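Local coordinates for protein WYL1 (Ruminococcus sp., PDB 6OAW) that acts as an accessory protein with a modulatory role in the Type VI-D CRISPR-Cas system, at residues Ile68-Tyr73 / Phe90-Ile95; Ser7-Lys12 / Leu159-Phe164; Ser61-Ala66 / Ala167-Tyr172. All coordinates share one frame; numbering follows the deposited sequence.

In the fold
All three contacts lie in the helical region ahead of the antiparallel sheet that begins with strand 205-211, and they touch one another through the rings of F90, F63 and F164. Interaction 3 is fully buried: helix 55-71 meets helix 161-172 by apolar and aromatic contact. Interaction 1 uses the end of the same helix 55-71, is only partly buried, and adds a serine-to-amide hydrogen bond. Interaction 2 uses the start of helix 161-172, farthest of the three from the centre of the chain, where the N-terminal loop contributes one buried phenylalanine beside exposed residues. F90 of interaction 1 packs against F164 of interaction 2 and against F63, A66 and V168 of interaction 3.

Interaction 1: Ile68-Tyr73 / Phe90-Ile95; sequences IASLKY and FVEWQI
S70 and W93 meet where the two backbones come nearest, their CA atoms 4.9 Å apart. The polar part is one long hydrogen bond: W93 N donates to S70 OG at 3.3 Å, with an angle of 152° at the hydrogen. S70 OG stands anti to its backbone N (chi1 -178°), which carries the hydroxyl across to the first turn of helix 92-96. It takes up one of the amides there, while the carboxylate of E153 accepts from V91 N and E92 N. The same S70 OG lies in the plane of the W93 indole, at its edge, 3.3 Å from CD1. W93 NE1 is itself bonded to L87 O.

The aromatic part is a CH-pi contact: W93 CB sits over one face of the Y73 ring, 4.1 Å from its centroid and 28° off the normal. An alanine in place of Y73 would keep CB against W93 but would probably open a gap over W93 CB where the ring had lain.

Two van der Waals contacts of carbon with oxygen complete the join. F90 CB comes within 3.5 Å of S70 OG, and L71 CD1 reaches E92 OE2 at 4.0 Å, near the end of helix 55-71.

Behind the contact, the F90 ring packs edge-to-face with F63 and F164, and V91 points away into helices 104-122 and 151-156.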
ATOM      1  N   ILE B  68       3.819 -23.431  -0.179  1.00 49.21           N
ATOM      2  CA  ILE B  68       2.802 -24.469   0.154  1.00 50.44           C
ATOM      3  C   ILE B  68       1.412 -23.978  -0.309  1.00 49.71           C
ATOM      4  O   ILE B  68       0.626 -24.824  -0.794  1.00 50.32           O
ATOM      5  CB  ILE B  68       2.877 -24.824   1.649  1.00 50.95           C
ATOM      6  CG1 ILE B  68       2.382 -26.236   1.966  1.00 52.19           C
ATOM      7  CG2 ILE B  68       2.165 -23.765   2.473  1.00 51.07           C
ATOM      8  N   ALA B  69       1.100 -22.677  -0.218  1.00 47.26           N
ATOM      9  CA  ALA B  69      -0.193 -22.148  -0.709  1.00 46.32           C
ATOM     10  C   ALA B  69      -0.265 -22.349  -2.234  1.00 46.62           C
ATOM     11  O   ALA B  69      -1.350 -22.749  -2.755  1.00 47.40           O
ATOM     12  CB  ALA B  69      -0.381 -20.709  -0.339  1.00 45.59           C
ATOM     13  N   SER B  70       0.835 -22.099  -2.939  1.00 45.21           N
ATOM     14  CA  SER B  70       0.878 -22.266  -4.406  1.00 45.35           C
ATOM     15  C   SER B  70       0.759 -23.759  -4.731  1.00 48.23           C
ATOM     16  O   SER B  70      -0.090 -24.123  -5.538  1.00 52.42           O
ATOM     17  CB  SER B  70       2.105 -21.649  -4.993  1.00 44.96           C
ATOM     18  OG  SER B  70       2.099 -21.779  -6.411  1.00 44.45           O
ATOM     19  N   LEU B  71       1.559 -24.604  -4.097  1.00 50.07           N
ATOM     20  CA  LEU B  71       1.636 -26.055  -4.412  1.00 52.72           C
ATOM     21  C   LEU B  71       0.267 -26.704  -4.169  1.00 54.02           C
ATOM     22  O   LEU B  71      -0.099 -27.601  -4.928  1.00 56.53           O
ATOM     23  CB  LEU B  71       2.718 -26.710  -3.540  1.00 53.64           C
ATOM     24  CG  LEU B  71       2.848 -28.226  -3.686  1.00 56.14           C
ATOM     25  CD1 LEU B  71       3.436 -28.577  -5.056  1.00 56.99           C
ATOM     26  CD2 LEU B  71       3.674 -28.827  -2.562  1.00 57.57           C
ATOM     27  N   LYS B  72      -0.452 -26.283  -3.137  1.00 54.14           N
ATOM     28  CA  LYS B  72      -1.680 -26.972  -2.676  1.00 55.87           C
ATOM     29  C   LYS B  72      -2.922 -26.192  -3.129  1.00 53.98           C
ATOM     30  O   LYS B  72      -4.007 -26.495  -2.625  1.00 52.38           O
ATOM     31  CB  LYS B  72      -1.610 -27.136  -1.155  1.00 58.33           C
ATOM     32  CG  LYS B  72      -0.459 -28.000  -0.662  1.00 60.17           C
ATOM     33  CD  LYS B  72      -0.713 -29.459  -0.886  1.00 62.40           C
ATOM     34  CE  LYS B  72       0.353 -30.352  -0.290  1.00 64.77           C
ATOM     35  NZ  LYS B  72       0.304 -31.713  -0.874  1.00 66.38           N
ATOM     36  N   TYR B  73      -2.780 -25.251  -4.061  1.00 53.13           N
ATOM     37  CA  TYR B  73      -3.880 -24.362  -4.512  1.00 55.58           C
ATOM     38  C   TYR B  73      -5.104 -25.170  -4.954  1.00 57.72           C
ATOM     39  O   TYR B  73      -6.235 -24.780  -4.614  1.00 58.81           O
ATOM     40  CB  TYR B  73      -3.414 -23.442  -5.639  1.00 55.74           C
ATOM     41  CG  TYR B  73      -4.489 -22.569  -6.236  1.00 53.60           C
ATOM     42  CD1 TYR B  73      -4.995 -21.494  -5.536  1.00 53.62           C
ATOM     43  CD2 TYR B  73      -4.972 -22.793  -7.512  1.00 54.81           C
ATOM     44  CE1 TYR B  73      -5.956 -20.666  -6.091  1.00 55.45           C
ATOM     45  CE2 TYR B  73      -5.943 -21.979  -8.083  1.00 54.35           C
ATOM     46  CZ  TYR B  73      -6.420 -20.899  -7.372  1.00 53.06           C
ATOM     47  OH  TYR B  73      -7.362 -20.074  -7.902  1.00 59.00           O
ATOM     48  N   PHE B  90       5.281 -17.159  -7.456  1.00 41.38           N
ATOM     49  CA  PHE B  90       4.903 -18.589  -7.565  1.00 43.30           C
ATOM     50  C   PHE B  90       3.918 -18.742  -8.736  1.00 42.94           C
ATOM     51  O   PHE B  90       3.052 -17.890  -8.932  1.00 40.59           O
ATOM     52  CB  PHE B  90       4.390 -19.130  -6.229  1.00 43.51           C
ATOM     53  CG  PHE B  90       5.507 -19.349  -5.240  1.00 46.12           C
ATOM     54  CD1 PHE B  90       6.300 -20.495  -5.289  1.00 47.10           C
ATOM     55  CD2 PHE B  90       5.830 -18.363  -4.310  1.00 44.84           C
ATOM     56  CE1 PHE B  90       7.339 -20.680  -4.382  1.00 48.09           C
ATOM     57  CE2 PHE B  90       6.868 -18.550  -3.416  1.00 45.61           C
ATOM     58  CZ  PHE B  90       7.611 -19.704  -3.443  1.00 46.57           C
ATOM     59  N   VAL B  91       4.073 -19.824  -9.486  1.00 44.07           N
ATOM     60  CA  VAL B  91       3.518 -19.953 -10.864  1.00 44.62           C
ATOM     61  C   VAL B  91       2.524 -21.118 -10.904  1.00 45.28           C
ATOM     62  O   VAL B  91       1.522 -20.966 -11.583  1.00 45.34           O
ATOM     63  CB  VAL B  91       4.620 -20.094 -11.934  1.00 45.30           C
ATOM     64  CG1 VAL B  91       4.044 -19.936 -13.325  1.00 45.18           C
ATOM     65  CG2 VAL B  91       5.756 -19.096 -11.751  1.00 45.27           C
ATOM     66  N   GLU B  92       2.768 -22.218 -10.192  1.00 46.00           N
ATOM     67  CA  GLU B  92       1.841 -23.379 -10.128  1.00 47.87           C
ATOM     68  C   GLU B  92       0.377 -22.915  -9.965  1.00 46.05           C
ATOM     69  O   GLU B  92      -0.467 -23.325 -10.763  1.00 44.68           O
ATOM     70  CB  GLU B  92       2.257 -24.312  -9.001  1.00 52.00           C
ATOM     71  CG  GLU B  92       1.309 -25.483  -8.799  1.00 55.76           C
ATOM     72  CD  GLU B  92       1.741 -26.762  -9.443  1.00 60.48           C
ATOM     73  OE1 GLU B  92       1.184 -27.093 -10.529  1.00 64.15           O
ATOM     74  OE2 GLU B  92       2.628 -27.423  -8.852  1.00 66.38           O
ATOM     75  N   TRP B  93       0.075 -22.080  -8.976  1.00 44.49           N
ATOM     76  CA  TRP B  93      -1.323 -21.657  -8.729  1.00 42.80           C
ATOM     77  C   TRP B  93      -1.850 -20.927  -9.963  1.00 42.51           C
ATOM     78  O   TRP B  93      -3.072 -21.010 -10.206  1.00 39.73           O
ATOM     79  CB  TRP B  93      -1.486 -20.825  -7.453  1.00 41.04           C
ATOM     80  CG  TRP B  93      -0.936 -19.438  -7.520  1.00 41.07           C
ATOM     81  CD1 TRP B  93       0.316 -19.044  -7.139  1.00 42.20           C
ATOM     82  CD2 TRP B  93      -1.643 -18.235  -7.874  1.00 41.57           C
ATOM     83  NE1 TRP B  93       0.454 -17.694  -7.300  1.00 42.37           N
ATOM     84  CE2 TRP B  93      -0.734 -17.167  -7.734  1.00 41.02           C
ATOM     85  CE3 TRP B  93      -2.957 -17.946  -8.279  1.00 41.78           C
ATOM     86  CZ2 TRP B  93      -1.093 -15.847  -8.006  1.00 42.08           C
ATOM     87  CZ3 TRP B  93      -3.311 -16.642  -8.568  1.00 41.57           C
ATOM     88  CH2 TRP B  93      -2.386 -15.604  -8.436  1.00 41.52           C
ATOM     89  N   GLN B  94      -0.990 -20.181 -10.659  1.00 42.87           N
ATOM     90  CA  GLN B  94      -1.433 -19.315 -11.780  1.00 43.18           C
ATOM     91  C   GLN B  94      -1.761 -20.211 -12.970  1.00 45.02           C
ATOM     92  O   GLN B  94      -2.687 -19.873 -13.685  1.00 45.70           O
ATOM     93  CB  GLN B  94      -0.410 -18.244 -12.144  1.00 43.16           C
ATOM     94  CG  GLN B  94      -0.128 -17.324 -10.984  1.00 42.51           C
ATOM     95  CD  GLN B  94       0.762 -16.186 -11.370  1.00 43.70           C
ATOM     96  OE1 GLN B  94       0.383 -15.355 -12.190  1.00 45.46           O
ATOM     97  NE2 GLN B  94       1.918 -16.107 -10.720  1.00 42.46           N
ATOM     98  N   ILE B  95      -1.093 -21.355 -13.101  1.00 45.82           N
ATOM     99  CA  ILE B  95      -1.421 -22.374 -14.137  1.00 46.75           C
ATOM    100  C   ILE B  95      -2.729 -23.057 -13.742  1.00 46.95           C
ATOM    101  O   ILE B  95      -3.613 -23.128 -14.591  1.00 46.73           O
ATOM    102  CB  ILE B  95      -0.275 -23.374 -14.339  1.00 46.95           C
ATOM    103  CG1 ILE B  95       0.999 -22.644 -14.762  1.00 47.68           C
ATOM    104  CG2 ILE B  95      -0.663 -24.475 -15.315  1.00 46.44           C
ATOM    105  CD1 ILE B  95       0.872 -21.789 -16.005  1.00 47.99           C
TER

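Interaction 2: Ser7-Lys12 / Leu159-Phe164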
ATOM      1  N   SER B   7      16.579 -29.818 -15.313  1.00 77.82           N
ATOM      2  CA  SER B   7      15.134 -29.558 -15.062  1.00 75.41           C
ATOM      3  C   SER B   7      14.913 -28.712 -13.795  1.00 73.68           C
ATOM      4  O   SER B   7      13.903 -27.986 -13.764  1.00 73.12           O
ATOM      5  CB  SER B   7      14.378 -30.852 -15.001  1.00 75.81           C
ATOM      6  OG  SER B   7      14.967 -31.742 -14.064  1.00 76.57           O
ATOM      7  N   THR B   8      15.819 -28.749 -12.810  1.00 76.36           N
ATOM      8  CA  THR B   8      15.588 -28.131 -11.469  1.00 73.52           C
ATOM      9  C   THR B   8      16.625 -27.043 -11.151  1.00 71.77           C
ATOM     10  O   THR B   8      17.741 -27.073 -11.718  1.00 72.04           O
ATOM     11  CB  THR B   8      15.553 -29.208 -10.379  1.00 75.28           C
ATOM     12  OG1 THR B   8      16.844 -29.795 -10.271  1.00 79.95           O
ATOM     13  CG2 THR B   8      14.534 -30.287 -10.659  1.00 75.16           C
ATOM     14  N   PHE B   9      16.249 -26.110 -10.271  1.00 68.00           N
ATOM     15  CA  PHE B   9      17.098 -24.966  -9.844  1.00 65.99           C
ATOM     16  C   PHE B   9      18.437 -25.473  -9.324  1.00 68.33           C
ATOM     17  O   PHE B   9      19.468 -24.855  -9.609  1.00 68.97           O
ATOM     18  CB  PHE B   9      16.396 -24.158  -8.757  1.00 62.40           C
ATOM     19  CG  PHE B   9      15.236 -23.350  -9.279  1.00 58.38           C
ATOM     20  CD1 PHE B   9      15.472 -22.293 -10.144  1.00 57.41           C
ATOM     21  CD2 PHE B   9      13.939 -23.633  -8.897  1.00 56.39           C
ATOM     22  CE1 PHE B   9      14.429 -21.517 -10.615  1.00 55.83           C
ATOM     23  CE2 PHE B   9      12.889 -22.873  -9.387  1.00 55.83           C
ATOM     24  CZ  PHE B   9      13.138 -21.807 -10.233  1.00 55.44           C
ATOM     25  N   LEU B  10      18.386 -26.547  -8.539  1.00 70.48           N
ATOM     26  CA  LEU B  10      19.553 -27.180  -7.882  1.00 72.98           C
ATOM     27  C   LEU B  10      19.506 -28.675  -8.164  1.00 76.36           C
ATOM     28  O   LEU B  10      18.423 -29.253  -8.247  1.00 76.83           O
ATOM     29  CB  LEU B  10      19.494 -26.901  -6.379  1.00 72.79           C
ATOM     30  CG  LEU B  10      19.632 -25.439  -5.956  1.00 71.03           C
ATOM     31  CD1 LEU B  10      19.406 -25.295  -4.455  1.00 70.57           C
ATOM     32  CD2 LEU B  10      20.994 -24.883  -6.345  1.00 72.73           C
ATOM     33  N   PRO B  11      20.675 -29.333  -8.337  1.00 78.08           N
ATOM     34  CA  PRO B  11      20.713 -30.760  -8.629  1.00 81.05           C
ATOM     35  C   PRO B  11      20.289 -31.538  -7.375  1.00 82.08           C
ATOM     36  O   PRO B  11      20.492 -31.038  -6.274  1.00 80.23           O
ATOM     37  CB  PRO B  11      22.173 -31.017  -9.039  1.00 83.84           C
ATOM     38  CG  PRO B  11      22.960 -29.934  -8.323  1.00 83.90           C
ATOM     39  CD  PRO B  11      22.016 -28.748  -8.189  1.00 79.84           C
ATOM     40  N   LYS B  12      19.684 -32.715  -7.567  1.00 84.32           N
ATOM     41  CA  LYS B  12      19.317 -33.624  -6.451  1.00 86.78           C
ATOM     42  C   LYS B  12      20.635 -33.977  -5.755  1.00 91.72           C
ATOM     43  O   LYS B  12      21.630 -34.217  -6.480  1.00 93.60           O
ATOM     44  CB  LYS B  12      18.567 -34.862  -6.963  1.00 87.91           C
ATOM     45  CG  LYS B  12      17.461 -34.622  -7.983  1.00 84.48           C
ATOM     46  N   LEU B 159      15.631 -21.729 -14.809  1.00 62.52           N
ATOM     47  CA  LEU B 159      16.481 -22.576 -13.921  1.00 66.15           C
ATOM     48  C   LEU B 159      17.430 -21.726 -13.052  1.00 66.76           C
ATOM     49  O   LEU B 159      18.373 -22.308 -12.502  1.00 68.96           O
ATOM     50  CB  LEU B 159      17.286 -23.545 -14.800  1.00 70.62           C
ATOM     51  CG  LEU B 159      16.449 -24.414 -15.745  1.00 72.14           C
ATOM     52  CD1 LEU B 159      17.275 -24.986 -16.887  1.00 77.63           C
ATOM     53  CD2 LEU B 159      15.762 -25.534 -14.985  1.00 71.92           C
ATOM     54  N   THR B 160      17.201 -20.420 -12.885  1.00 63.24           N
ATOM     55  CA  THR B 160      18.150 -19.520 -12.175  1.00 62.67           C
ATOM     56  C   THR B 160      17.616 -19.189 -10.784  1.00 60.11           C
ATOM     57  O   THR B 160      16.742 -18.303 -10.680  1.00 60.55           O
ATOM     58  CB  THR B 160      18.403 -18.251 -12.984  1.00 61.89           C
ATOM     59  OG1 THR B 160      18.692 -18.644 -14.327  1.00 62.80           O
ATOM     60  CG2 THR B 160      19.537 -17.444 -12.402  1.00 63.31           C
ATOM     61  N   LEU B 161      18.121 -19.864  -9.757  1.00 59.83           N
ATOM     62  CA  LEU B 161      17.654 -19.698  -8.354  1.00 58.64           C
ATOM     63  C   LEU B 161      17.676 -18.217  -7.939  1.00 56.63           C
ATOM     64  O   LEU B 161      16.669 -17.743  -7.325  1.00 55.24           O
ATOM     65  CB  LEU B 161      18.524 -20.543  -7.425  1.00 60.29           C
ATOM     66  CG  LEU B 161      18.039 -20.618  -5.981  1.00 60.40           C
ATOM     67  CD1 LEU B 161      16.553 -20.939  -5.895  1.00 59.01           C
ATOM     68  CD2 LEU B 161      18.850 -21.642  -5.196  1.00 62.19           C
ATOM     69  N   ARG B 162      18.747 -17.501  -8.293  1.00 56.87           N
ATOM     70  CA  ARG B 162      18.950 -16.066  -7.945  1.00 56.58           C
ATOM     71  C   ARG B 162      17.694 -15.266  -8.363  1.00 54.53           C
ATOM     72  O   ARG B 162      17.138 -14.519  -7.527  1.00 53.94           O
ATOM     73  CB  ARG B 162      20.247 -15.556  -8.601  1.00 58.49           C
ATOM     74  CG  ARG B 162      20.620 -14.119  -8.237  1.00 58.90           C
ATOM     75  CD  ARG B 162      22.125 -13.841  -8.136  1.00 61.96           C
ATOM     76  N   ARG B 163      17.256 -15.465  -9.608  1.00 53.90           N
ATOM     77  CA  ARG B 163      16.118 -14.756 -10.235  1.00 53.41           C
ATOM     78  C   ARG B 163      14.833 -15.127  -9.474  1.00 52.25           C
ATOM     79  O   ARG B 163      14.050 -14.201  -9.130  1.00 51.84           O
ATOM     80  CB  ARG B 163      16.057 -15.115 -11.728  1.00 52.70           C
ATOM     81  N   PHE B 164      14.610 -16.424  -9.226  1.00 51.48           N
ATOM     82  CA  PHE B 164      13.381 -16.942  -8.562  1.00 48.98           C
ATOM     83  C   PHE B 164      13.269 -16.320  -7.156  1.00 49.64           C
ATOM     84  O   PHE B 164      12.213 -15.725  -6.823  1.00 48.76           O
ATOM     85  CB  PHE B 164      13.398 -18.470  -8.542  1.00 47.52           C
ATOM     86  CG  PHE B 164      12.307 -19.150  -7.763  1.00 45.19           C
ATOM     87  CD1 PHE B 164      11.034 -18.631  -7.696  1.00 43.50           C
ATOM     88  CD2 PHE B 164      12.542 -20.362  -7.151  1.00 46.11           C
ATOM     89  CE1 PHE B 164      10.026 -19.284  -7.003  1.00 43.28           C
ATOM     90  CE2 PHE B 164      11.539 -21.014  -6.452  1.00 46.44           C
ATOM     91  CZ  PHE B 164      10.283 -20.467  -6.364  1.00 44.37           C
TER
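F9 pushes its ring up against F164, and the two planes lie only 12° from parallel. They are slid so far apart, with centroids 4.8 Å from each other, that the rings barely overlap. What does sit over the F9 face is F164 CD2, 3.4 Å from F9 CE2. The side chains themselves cross at about a right angle. F9 CG lies beside its own backbone N (chi1 -72°), which starts the ring off toward F164 and the main chain of 159-161: T160 N approaches the ring edge near its plane, while L161 N and L159 C come in obliquely, each 3.6 Å from F9 CD1.

On one flank L10 CD1 meets L161 CD2 at 3.8 Å, the two leucines crossing obliquely. On the other, L159 CD2 rests on the backbone of the loop, 3.3 Å from S7 O. T8 OG1 donates to L10 O, linking two residues of the loop.

Beyond the pair, E153 and N154 of helix 151-156 also touch F9, and Y157 meets F164. The arrangement is that of an irregular N-terminal arm laid across the start of a helix, with one buried aromatic inserted between helices 151-156 and 161-172.

Interaction 3: Ser61-Ala66 / Ala167-Tyr172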
ATOM      1  N   SER B  61      10.887 -19.194   6.191  1.00 52.86           N
ATOM      2  CA  SER B  61       9.465 -19.187   6.618  1.00 53.47           C
ATOM      3  C   SER B  61       8.615 -18.550   5.521  1.00 51.93           C
ATOM      4  O   SER B  61       7.530 -19.069   5.230  1.00 56.56           O
ATOM      5  CB  SER B  61       9.271 -18.435   7.904  1.00 53.31           C
ATOM      6  OG  SER B  61       9.911 -19.102   8.961  1.00 55.26           O
ATOM      7  N   ILE B  62       9.061 -17.418   4.986  1.00 50.78           N
ATOM      8  CA  ILE B  62       8.304 -16.682   3.937  1.00 48.21           C
ATOM      9  C   ILE B  62       8.177 -17.615   2.731  1.00 49.74           C
ATOM     10  O   ILE B  62       7.041 -17.831   2.268  1.00 49.84           O
ATOM     11  CB  ILE B  62       8.991 -15.365   3.562  1.00 47.40           C
ATOM     12  CG1 ILE B  62       8.968 -14.376   4.728  1.00 47.21           C
ATOM     13  CG2 ILE B  62       8.353 -14.768   2.309  1.00 46.92           C
ATOM     14  CD1 ILE B  62       9.792 -13.138   4.487  1.00 46.59           C
ATOM     15  N   PHE B  63       9.310 -18.150   2.266  1.00 48.61           N
ATOM     16  CA  PHE B  63       9.361 -19.084   1.129  1.00 48.04           C
ATOM     17  C   PHE B  63       8.424 -20.258   1.409  1.00 49.20           C
ATOM     18  O   PHE B  63       7.617 -20.523   0.527  1.00 49.32           O
ATOM     19  CB  PHE B  63      10.780 -19.542   0.813  1.00 49.69           C
ATOM     20  CG  PHE B  63      10.822 -20.398  -0.416  1.00 49.50           C
ATOM     21  CD1 PHE B  63      10.516 -21.746  -0.334  1.00 51.20           C
ATOM     22  CD2 PHE B  63      11.070 -19.832  -1.651  1.00 48.58           C
ATOM     23  CE1 PHE B  63      10.458 -22.513  -1.480  1.00 53.04           C
ATOM     24  CE2 PHE B  63      11.040 -20.610  -2.799  1.00 50.54           C
ATOM     25  CZ  PHE B  63      10.741 -21.948  -2.706  1.00 51.64           C
ATOM     26  N   ASP B  64       8.482 -20.891   2.581  1.00 50.77           N
ATOM     27  CA  ASP B  64       7.740 -22.141   2.889  1.00 51.91           C
ATOM     28  C   ASP B  64       6.238 -21.854   2.841  1.00 52.03           C
ATOM     29  O   ASP B  64       5.471 -22.638   2.199  1.00 50.31           O
ATOM     30  CB  ASP B  64       8.131 -22.742   4.242  1.00 55.05           C
ATOM     31  CG  ASP B  64       9.489 -23.431   4.231  1.00 57.45           C
ATOM     32  OD1 ASP B  64      10.032 -23.630   3.132  1.00 58.00           O
ATOM     33  OD2 ASP B  64       9.995 -23.744   5.316  1.00 60.47           O
ATOM     34  N   SER B  65       5.818 -20.763   3.471  1.00 49.28           N
ATOM     35  CA  SER B  65       4.397 -20.365   3.492  1.00 47.93           C
ATOM     36  C   SER B  65       3.887 -20.087   2.079  1.00 44.83           C
ATOM     37  O   SER B  65       2.825 -20.632   1.719  1.00 45.74           O
ATOM     38  CB  SER B  65       4.226 -19.199   4.407  1.00 47.85           C
ATOM     39  OG  SER B  65       4.503 -19.637   5.718  1.00 49.93           O
ATOM     40  N   ALA B  66       4.574 -19.237   1.327  1.00 43.07           N
ATOM     41  CA  ALA B  66       4.133 -18.816  -0.018  1.00 42.58           C
ATOM     42  C   ALA B  66       4.080 -20.049  -0.930  1.00 43.69           C
ATOM     43  O   ALA B  66       3.138 -20.159  -1.716  1.00 44.85           O
ATOM     44  CB  ALA B  66       5.066 -17.766  -0.565  1.00 41.80           C
ATOM     45  N   ALA B 167      12.578 -12.600  -6.966  1.00 49.23           N
ATOM     46  CA  ALA B 167      11.163 -12.374  -7.331  1.00 46.72           C
ATOM     47  C   ALA B 167      10.280 -12.674  -6.116  1.00 44.34           C
ATOM     48  O   ALA B 167       9.372 -11.909  -5.845  1.00 40.83           O
ATOM     49  CB  ALA B 167      10.801 -13.216  -8.517  1.00 45.73           C
ATOM     50  N   VAL B 168      10.545 -13.765  -5.409  1.00 44.24           N
ATOM     51  CA  VAL B 168       9.747 -14.132  -4.210  1.00 43.89           C
ATOM     52  C   VAL B 168       9.800 -12.976  -3.190  1.00 43.45           C
ATOM     53  O   VAL B 168       8.726 -12.589  -2.703  1.00 43.84           O
ATOM     54  CB  VAL B 168      10.223 -15.461  -3.605  1.00 44.25           C
ATOM     55  CG1 VAL B 168       9.697 -15.664  -2.190  1.00 45.08           C
ATOM     56  CG2 VAL B 168       9.824 -16.625  -4.475  1.00 44.34           C
ATOM     57  N   TYR B 169      10.987 -12.441  -2.884  1.00 45.29           N
ATOM     58  CA  TYR B 169      11.177 -11.505  -1.739  1.00 45.56           C
ATOM     59  C   TYR B 169      10.769 -10.097  -2.165  1.00 45.35           C
ATOM     60  O   TYR B 169      10.210  -9.400  -1.318  1.00 44.75           O
ATOM     61  CB  TYR B 169      12.585 -11.632  -1.142  1.00 46.00           C
ATOM     62  CG  TYR B 169      12.816 -13.005  -0.567  1.00 46.24           C
ATOM     63  CD1 TYR B 169      11.954 -13.531   0.381  1.00 46.31           C
ATOM     64  CD2 TYR B 169      13.801 -13.830  -1.070  1.00 47.86           C
ATOM     65  CE1 TYR B 169      12.097 -14.823   0.863  1.00 47.63           C
ATOM     66  CE2 TYR B 169      13.954 -15.128  -0.612  1.00 50.34           C
ATOM     67  CZ  TYR B 169      13.104 -15.632   0.360  1.00 50.25           C
ATOM     68  OH  TYR B 169      13.299 -16.912   0.805  1.00 51.36           O
ATOM     69  N   GLU B 170      10.996  -9.714  -3.427  1.00 45.85           N
ATOM     70  CA  GLU B 170      10.499  -8.417  -3.961  1.00 44.75           C
ATOM     71  C   GLU B 170       8.968  -8.438  -3.927  1.00 42.64           C
ATOM     72  O   GLU B 170       8.369  -7.408  -3.546  1.00 42.82           O
ATOM     73  CB  GLU B 170      10.963  -8.109  -5.383  1.00 44.64           C
ATOM     74  CG  GLU B 170      12.453  -7.947  -5.527  1.00 47.92           C
ATOM     75  CD  GLU B 170      13.075  -6.627  -5.115  1.00 49.35           C
ATOM     76  OE1 GLU B 170      12.354  -5.722  -4.616  1.00 48.30           O
ATOM     77  OE2 GLU B 170      14.315  -6.502  -5.275  1.00 49.89           O
ATOM     78  N   ASP B 171       8.339  -9.550  -4.282  1.00 41.90           N
ATOM     79  CA  ASP B 171       6.852  -9.635  -4.244  1.00 42.37           C
ATOM     80  C   ASP B 171       6.361  -9.612  -2.786  1.00 41.45           C
ATOM     81  O   ASP B 171       5.397  -8.903  -2.499  1.00 40.32           O
ATOM     82  CB  ASP B 171       6.309 -10.883  -4.923  1.00 42.38           C
ATOM     83  CG  ASP B 171       6.186 -10.778  -6.419  1.00 44.99           C
ATOM     84  OD1 ASP B 171       6.552  -9.719  -6.965  1.00 48.31           O
ATOM     85  OD2 ASP B 171       5.775 -11.786  -7.013  1.00 45.53           O
ATOM     86  N   TYR B 172       7.003 -10.369  -1.902  1.00 40.81           N
ATOM     87  CA  TYR B 172       6.698 -10.345  -0.451  1.00 41.27           C
ATOM     88  C   TYR B 172       6.607  -8.886   0.012  1.00 40.56           C
ATOM     89  O   TYR B 172       5.561  -8.472   0.533  1.00 40.21           O
ATOM     90  CB  TYR B 172       7.753 -11.109   0.347  1.00 41.55           C
ATOM     91  CG  TYR B 172       7.562 -10.938   1.826  1.00 41.94           C
ATOM     92  CD1 TYR B 172       6.590 -11.646   2.513  1.00 41.32           C
ATOM     93  CD2 TYR B 172       8.309  -9.994   2.517  1.00 42.10           C
ATOM     94  CE1 TYR B 172       6.406 -11.471   3.872  1.00 42.04           C
ATOM     95  CE2 TYR B 172       8.146  -9.808   3.870  1.00 42.72           C
ATOM     96  CZ  TYR B 172       7.189 -10.544   4.549  1.00 43.63           C
ATOM     97  OH  TYR B 172       7.080 -10.320   5.891  1.00 43.41           O
TER
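I62 lies squarely on one face of the Y172 ring: its CD1 is 3.6 Å from the centroid and only 10° off the normal, a well-centred CH-pi contact. The Y169 ring is used differently. I62 CG2 comes to its edge, near the plane and 4.0 Å from Y169 CE1, while V168 CG1 of the same helix covers one of its faces, offset toward the rim. The F63 ring has D64 OD1 in plane at its edge, and Y169 OH and V168 CG1 approach it obliquely.

This is near-orthogonal helix-to-helix packing. The short axes of 61-66 and 167-172 cross at 89° with a closest approach of 10.7 Å, inside the helical region that precedes the antiparallel sheet beginning with strand 205-211, the sheet being probably the core of the WYL domain.

The branching of I62 explains how one residue serves two rings. Its chi1 of -67° places CG1 beside the backbone N, and from there CD1 goes on to the Y172 face. CG2, anti to the backbone N, meets both rings, touching Y172 CD1 at 3.6 Å as well as the Y169 edge. The side chains of I62 and Y172 cross at about a right angle.

Next to them F63 CD2 touches V168 CG1 at 4.4 Å, a looser contact. I36 of helix 30-44 touches both tyrosines. Both phenol groups are buried with polar partners: Y172 OH is bonded to D39 OD2, and Y169 OH bonds to L59 O, one turn before F63 on helix 55-71, while lying 3.6 Å from F63 CB.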